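Local coordinates for protein gamma-hexachlorocyclohexane dehydrochlorinase (Novosphingobium barchaimii LL02, PDB 5KVB) that probably catalyses the two-step dehydrochlorination of the pollutant lindane to tetrachlorocyclohexadiene by way of pentachlorocyclohexene, at residues 40-54 and 58-70. Sequence-based numbering, arbitrary orientation.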
loop_
_atom_site.group_PDB
_atom_site.type_symbol
_atom_site.label_atom_id
_atom_site.label_comp_id
_atom_site.label_asym_id
_atom_site.label_seq_id
_atom_site.Cartn_x
_atom_site.Cartn_y
_atom_site.Cartn_z
ATOM N N ALA A 40 -15.501 -8.737 -13.234
ATOM C CA ALA A 40 -15.716 -9.950 -14.023
ATOM C C ALA A 40 -14.520 -10.293 -14.913
ATOM O O ALA A 40 -14.273 -11.464 -15.200
ATOM C CB ALA A 40 -16.978 -9.809 -14.879
ATOM N N SER A 41 -13.773 -9.271 -15.325
ATOM C CA SER A 41 -12.723 -9.395 -16.332
ATOM C C SER A 41 -11.489 -10.191 -15.891
ATOM O O SER A 41 -10.711 -10.632 -16.735
ATOM C CB SER A 41 -12.255 -8.000 -16.783
ATOM O OG SER A 41 -11.585 -7.316 -15.736
ATOM N N ILE A 42 -11.313 -10.369 -14.587
ATOM C CA ILE A 42 -10.047 -10.864 -14.040
ATOM C C ILE A 42 -9.999 -12.373 -13.759
ATOM O O ILE A 42 -8.964 -12.874 -13.302
ATOM C CB ILE A 42 -9.696 -10.129 -12.719
ATOM C CG1 ILE A 42 -10.695 -10.507 -11.620
ATOM C CG2 ILE A 42 -9.660 -8.609 -12.921
ATOM C CD1 ILE A 42 -10.561 -9.700 -10.309
ATOM N N TRP A 43 -11.093 -13.095 -14.036
ATOM C CA TRP A 43 -11.231 -14.515 -13.661
ATOM C C TRP A 43 -11.301 -15.469 -14.849
ATOM O O TRP A 43 -12.089 -15.248 -15.772
ATOM C CB TRP A 43 -12.510 -14.750 -12.841
ATOM C CG TRP A 43 -12.733 -13.830 -11.680
ATOM C CD1 TRP A 43 -13.451 -12.667 -11.693
ATOM C CD2 TRP A 43 -12.234 -13.983 -10.350
ATOM N NE1 TRP A 43 -13.438 -12.090 -10.445
ATOM C CE2 TRP A 43 -12.685 -12.870 -9.604
ATOM C CE3 TRP A 43 -11.444 -14.946 -9.717
ATOM C CZ2 TRP A 43 -12.384 -12.704 -8.245
ATOM C CZ3 TRP A 43 -11.142 -14.781 -8.368
ATOM C CH2 TRP A 43 -11.618 -13.670 -7.647
ATOM N N TRP A 44 -10.554 -16.567 -14.796
ATOM C CA TRP A 44 -10.844 -17.683 -15.712
ATOM C C TRP A 44 -12.220 -18.257 -15.367
ATOM O O TRP A 44 -12.689 -18.128 -14.237
ATOM C CB TRP A 44 -9.777 -18.777 -15.612
ATOM C CG TRP A 44 -8.430 -18.364 -16.119
ATOM C CD1 TRP A 44 -7.250 -18.371 -15.424
ATOM C CD2 TRP A 44 -8.124 -17.887 -17.433
ATOM N NE1 TRP A 44 -6.229 -17.924 -16.233
ATOM C CE2 TRP A 44 -6.737 -17.617 -17.469
ATOM C CE3 TRP A 44 -8.887 -17.648 -18.583
ATOM C CZ2 TRP A 44 -6.101 -17.118 -18.607
ATOM C CZ3 TRP A 44 -8.254 -17.156 -19.712
ATOM C CH2 TRP A 44 -6.876 -16.894 -19.715
ATOM N N ASP A 45 -12.870 -18.900 -16.332
ATOM C CA ASP A 45 -14.218 -19.411 -16.082
ATOM C C ASP A 45 -14.250 -20.523 -15.036
ATOM O O ASP A 45 -15.306 -20.752 -14.409
ATOM C CB ASP A 45 -14.861 -19.894 -17.385
ATOM C CG ASP A 45 -15.280 -18.748 -18.289
ATOM O OD1 ASP A 45 -15.408 -17.606 -17.803
ATOM O OD2 ASP A 45 -15.510 -18.993 -19.490
ATOM N N ASP A 46 -13.113 -21.190 -14.817
ATOM C CA ASP A 46 -13.020 -22.206 -13.771
ATOM C C ASP A 46 -12.268 -21.728 -12.522
ATOM O O ASP A 46 -11.910 -22.526 -11.662
ATOM C CB ASP A 46 -12.379 -23.491 -14.328
ATOM C CG ASP A 46 -10.997 -23.258 -14.921
ATOM O OD1 ASP A 46 -10.676 -22.106 -15.296
ATOM O OD2 ASP A 46 -10.221 -24.239 -15.016
ATOM N N ALA A 47 -12.053 -20.419 -12.407
ATOM C CA ALA A 47 -11.407 -19.878 -11.206
ATOM C C ALA A 47 -12.296 -20.050 -9.982
ATOM O O ALA A 47 -13.526 -19.974 -10.089
ATOM C CB ALA A 47 -11.057 -18.398 -11.403
ATOM N N GLU A 48 -11.682 -20.286 -8.827
ATOM C CA GLU A 48 -12.419 -20.467 -7.582
ATOM C C GLU A 48 -12.076 -19.405 -6.537
ATOM O O GLU A 48 -10.920 -19.233 -6.168
ATOM C CB GLU A 48 -12.161 -21.866 -7.012
ATOM C CG GLU A 48 -12.772 -22.983 -7.856
ATOM C CD GLU A 48 -12.636 -24.356 -7.216
ATOM O OE1 GLU A 48 -11.719 -24.550 -6.390
ATOM O OE2 GLU A 48 -13.456 -25.241 -7.541
ATOM N N TRP A 49 -13.103 -18.705 -6.072
ATOM C CA TRP A 49 -12.965 -17.719 -5.005
ATOM C C TRP A 49 -13.641 -18.284 -3.762
ATOM O O TRP A 49 -14.858 -18.473 -3.751
ATOM C CB TRP A 49 -13.585 -16.387 -5.444
ATOM C CG TRP A 49 -13.519 -15.230 -4.452
ATOM C CD1 TRP A 49 -12.860 -15.188 -3.252
ATOM C CD2 TRP A 49 -14.135 -13.945 -4.611
ATOM N NE1 TRP A 49 -13.040 -13.954 -2.654
ATOM C CE2 TRP A 49 -13.825 -13.181 -3.467
ATOM C CE3 TRP A 49 -14.925 -13.370 -5.611
ATOM C CZ2 TRP A 49 -14.276 -11.868 -3.303
ATOM C CZ3 TRP A 49 -15.378 -12.068 -5.444
ATOM C CH2 TRP A 49 -15.054 -11.334 -4.293
ATOM N N THR A 50 -12.836 -18.577 -2.745
ATOM C CA THR A 50 -13.327 -19.126 -1.481
ATOM C C THR A 50 -13.218 -18.107 -0.349
ATOM O O THR A 50 -12.151 -17.536 -0.115
ATOM C CB THR A 50 -12.546 -20.394 -1.063
ATOM O OG1 THR A 50 -11.197 -20.042 -0.726
ATOM C CG2 THR A 50 -12.530 -21.421 -2.172
ATOM N N VAL A 51 -14.322 -17.889 0.357
ATOM C CA VAL A 51 -14.299 -17.054 1.548
ATOM C C VAL A 51 -14.570 -17.960 2.740
ATOM O O VAL A 51 -15.580 -18.659 2.773
ATOM C CB VAL A 51 -15.340 -15.922 1.484
ATOM C CG1 VAL A 51 -15.220 -15.025 2.707
ATOM C CG2 VAL A 51 -15.164 -15.110 0.207
ATOM N N GLU A 52 -13.655 -17.974 3.702
ATOM C CA GLU A 52 -13.792 -18.846 4.863
ATOM C C GLU A 52 -15.096 -18.560 5.607
ATOM O O GLU A 52 -15.288 -17.466 6.138
ATOM C CB GLU A 52 -12.596 -18.684 5.803
ATOM N N GLY A 53 -15.995 -19.541 5.622
ATOM C CA GLY A 53 -17.270 -19.398 6.301
ATOM C C GLY A 53 -18.456 -19.181 5.377
ATOM O O GLY A 53 -19.604 -19.356 5.782
ATOM N N ILE A 54 -18.184 -18.794 4.135
ATOM C CA ILE A 54 -19.250 -18.532 3.171
ATOM C C ILE A 54 -19.340 -19.631 2.117
ATOM O O ILE A 54 -20.425 -20.127 1.813
ATOM C CB ILE A 54 -19.052 -17.180 2.466
ATOM C CG1 ILE A 54 -19.143 -16.037 3.478
ATOM C CG2 ILE A 54 -20.091 -16.994 1.373
ATOM C CD1 ILE A 54 -18.984 -14.662 2.863
ATOM N N LYS A 58 -17.480 -19.717 -8.354
ATOM C CA LYS A 58 -16.675 -20.064 -9.533
ATOM C C LYS A 58 -16.814 -19.078 -10.686
ATOM O O LYS A 58 -17.930 -18.744 -11.111
ATOM C CB LYS A 58 -17.044 -21.470 -10.041
ATOM C CG LYS A 58 -16.158 -21.957 -11.196
ATOM C CD LYS A 58 -16.776 -23.123 -11.991
ATOM C CE LYS A 58 -16.976 -24.332 -11.130
ATOM N NZ LYS A 58 -17.458 -25.459 -11.983
ATOM N N GLY A 59 -15.677 -18.620 -11.206
ATOM C CA GLY A 59 -15.650 -17.801 -12.399
ATOM C C GLY A 59 -16.181 -16.390 -12.249
ATOM O O GLY A 59 -16.538 -15.962 -11.153
ATOM N N PRO A 60 -16.234 -15.655 -13.369
ATOM C CA PRO A 60 -16.764 -14.286 -13.343
ATOM C C PRO A 60 -18.187 -14.208 -12.769
ATOM O O PRO A 60 -18.469 -13.334 -11.940
ATOM C CB PRO A 60 -16.749 -13.868 -14.817
ATOM C CG PRO A 60 -15.778 -14.792 -15.495
ATOM C CD PRO A 60 -15.763 -16.066 -14.703
ATOM N N GLU A 61 -19.077 -15.112 -13.173
ATOM C CA GLU A 61 -20.455 -15.035 -12.674
ATOM C C GLU A 61 -20.564 -15.446 -11.195
ATOM O O GLU A 61 -21.395 -14.905 -10.444
ATOM C CB GLU A 61 -21.390 -15.872 -13.561
ATOM C CG GLU A 61 -21.723 -15.172 -14.885
ATOM C CD GLU A 61 -22.477 -16.050 -15.864
ATOM O OE1 GLU A 61 -22.358 -17.290 -15.766
ATOM O OE2 GLU A 61 -23.190 -15.493 -16.730
ATOM N N GLY A 62 -19.720 -16.372 -10.752
ATOM C CA GLY A 62 -19.670 -16.711 -9.343
ATOM C C GLY A 62 -19.197 -15.556 -8.474
ATOM O O GLY A 62 -19.739 -15.314 -7.382
ATOM N N ALA A 63 -18.174 -14.851 -8.948
ATOM C CA ALA A 63 -17.673 -13.658 -8.267
ATOM C C ALA A 63 -18.777 -12.612 -8.118
ATOM O O ALA A 63 -18.957 -12.037 -7.038
ATOM C CB ALA A 63 -16.469 -13.073 -9.036
ATOM N N LEU A 64 -19.532 -12.378 -9.187
ATOM C CA LEU A 64 -20.621 -11.400 -9.120
ATOM C C LEU A 64 -21.774 -11.884 -8.236
ATOM O O LEU A 64 -22.424 -11.081 -7.557
ATOM C CB LEU A 64 -21.117 -11.068 -10.528
ATOM C CG LEU A 64 -20.099 -10.298 -11.377
ATOM C CD1 LEU A 64 -20.694 -9.922 -12.730
ATOM C CD2 LEU A 64 -19.606 -9.056 -10.647
ATOM N N ASP A 65 -22.025 -13.188 -8.223
ATOM C CA ASP A 65 -23.038 -13.753 -7.333
ATOM C C ASP A 65 -22.674 -13.518 -5.865
ATOM O O ASP A 65 -23.508 -13.105 -5.055
ATOM C CB ASP A 65 -23.197 -15.248 -7.603
ATOM C CG ASP A 65 -24.386 -15.847 -6.881
ATOM O OD1 ASP A 65 -25.468 -15.216 -6.891
ATOM O OD2 ASP A 65 -24.239 -16.945 -6.308
ATOM N N LEU A 66 -21.419 -13.777 -5.525
ATOM C CA LEU A 66 -20.935 -13.581 -4.165
ATOM C C LEU A 66 -21.082 -12.136 -3.706
ATOM O O LEU A 66 -21.570 -11.882 -2.605
ATOM C CB LEU A 66 -19.464 -14.011 -4.056
ATOM C CG LEU A 66 -18.763 -13.697 -2.726
ATOM C CD1 LEU A 66 -19.451 -14.426 -1.565
ATOM C CD2 LEU A 66 -17.281 -14.051 -2.802
ATOM N N VAL A 67 -20.656 -11.180 -4.525
ATOM C CA VAL A 67 -20.710 -9.801 -4.057
ATOM C C VAL A 67 -22.146 -9.249 -4.094
ATOM O O VAL A 67 -22.564 -8.580 -3.152
ATOM C CB VAL A 67 -19.744 -8.881 -4.840
ATOM C CG1 VAL A 67 -18.306 -9.263 -4.525
ATOM C CG2 VAL A 67 -19.989 -8.948 -6.334
ATOM N N ASN A 68 -22.931 -9.563 -5.122
ATOM C CA ASN A 68 -24.304 -9.037 -5.172
ATOM C C ASN A 68 -25.258 -9.611 -4.122
ATOM O O ASN A 68 -26.177 -8.911 -3.670
ATOM C CB ASN A 68 -24.916 -9.261 -6.556
ATOM C CG ASN A 68 -24.550 -8.171 -7.537
ATOM O OD1 ASN A 68 -25.030 -7.042 -7.441
ATOM N ND2 ASN A 68 -23.704 -8.506 -8.498
ATOM N N ASN A 69 -25.055 -10.869 -3.740
ATOM C CA ASN A 69 -26.018 -11.567 -2.883
ATOM C C ASN A 69 -25.570 -11.761 -1.432
ATOM O O ASN A 69 -26.404 -11.819 -0.529
ATOM C CB ASN A 69 -26.358 -12.931 -3.495
ATOM C CG ASN A 69 -27.033 -12.811 -4.847
ATOM O OD1 ASN A 69 -27.990 -12.056 -5.015
ATOM N ND2 ASN A 69 -26.526 -13.550 -5.823
ATOM N N VAL A 70 -24.266 -11.869 -1.205
ATOM C CA VAL A 70 -23.755 -12.091 0.143
ATOM C C VAL A 70 -23.057 -10.849 0.699
ATOM O O VAL A 70 -23.382 -10.402 1.794
ATOM C CB VAL A 70 -22.776 -13.288 0.197
ATOM C CG1 VAL A 70 -22.302 -13.524 1.620
ATOM C CG2 VAL A 70 -23.430 -14.543 -0.358
#
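W49 and L66 form the centre of this strand-on-helix packing in the NTF2-like (SnoaL) cone, where helix 59-70 runs nearly parallel to strand 47-51, their N-to-C directions 20° apart and their axes 8.1 Å. The CD2 methyl of L66 is the main bump: it stands 3.5 Å from the centroid of the six-membered ring of W49, almost on the ring normal, a CH-pi contact. CH2 of W43 touches the opposite face of the indole, near its rim, so the ring lies between the methyl and the end of W43's benzo ring. W49 reaches down to the helix with CG anti to the backbone N (chi1 -179°); there CB of A63 abuts its edge at CE3 and CG1 of V67 touches CH2. The small A63 also fits against W43, its CB 3.5 Å from NE1, on the ring face opposite CG1 of I42. Replacing W49 by an alanine would probably open a gap above the helix, leaving L66 CD2 and A63 CB without the ring they press on. Farther along, I54 folds back over the last turn, CD1 lying 3.7 Å from CG1 of V70, while CG2 meets L66 CD1. At the other end P60 fills the hollow between A40, W43 and D45, its CB 3.5 Å from O of A40 and its CD equally near OD1 of D45. This core lies beside the probable active site, the W49 side chain about 8 Å from that of H80, the probable proton acceptor. Where strand 55-58 passes into the helix, G59 N donates to A47 O at 2.8 Å, the donor lying 22° off the carbonyl plane.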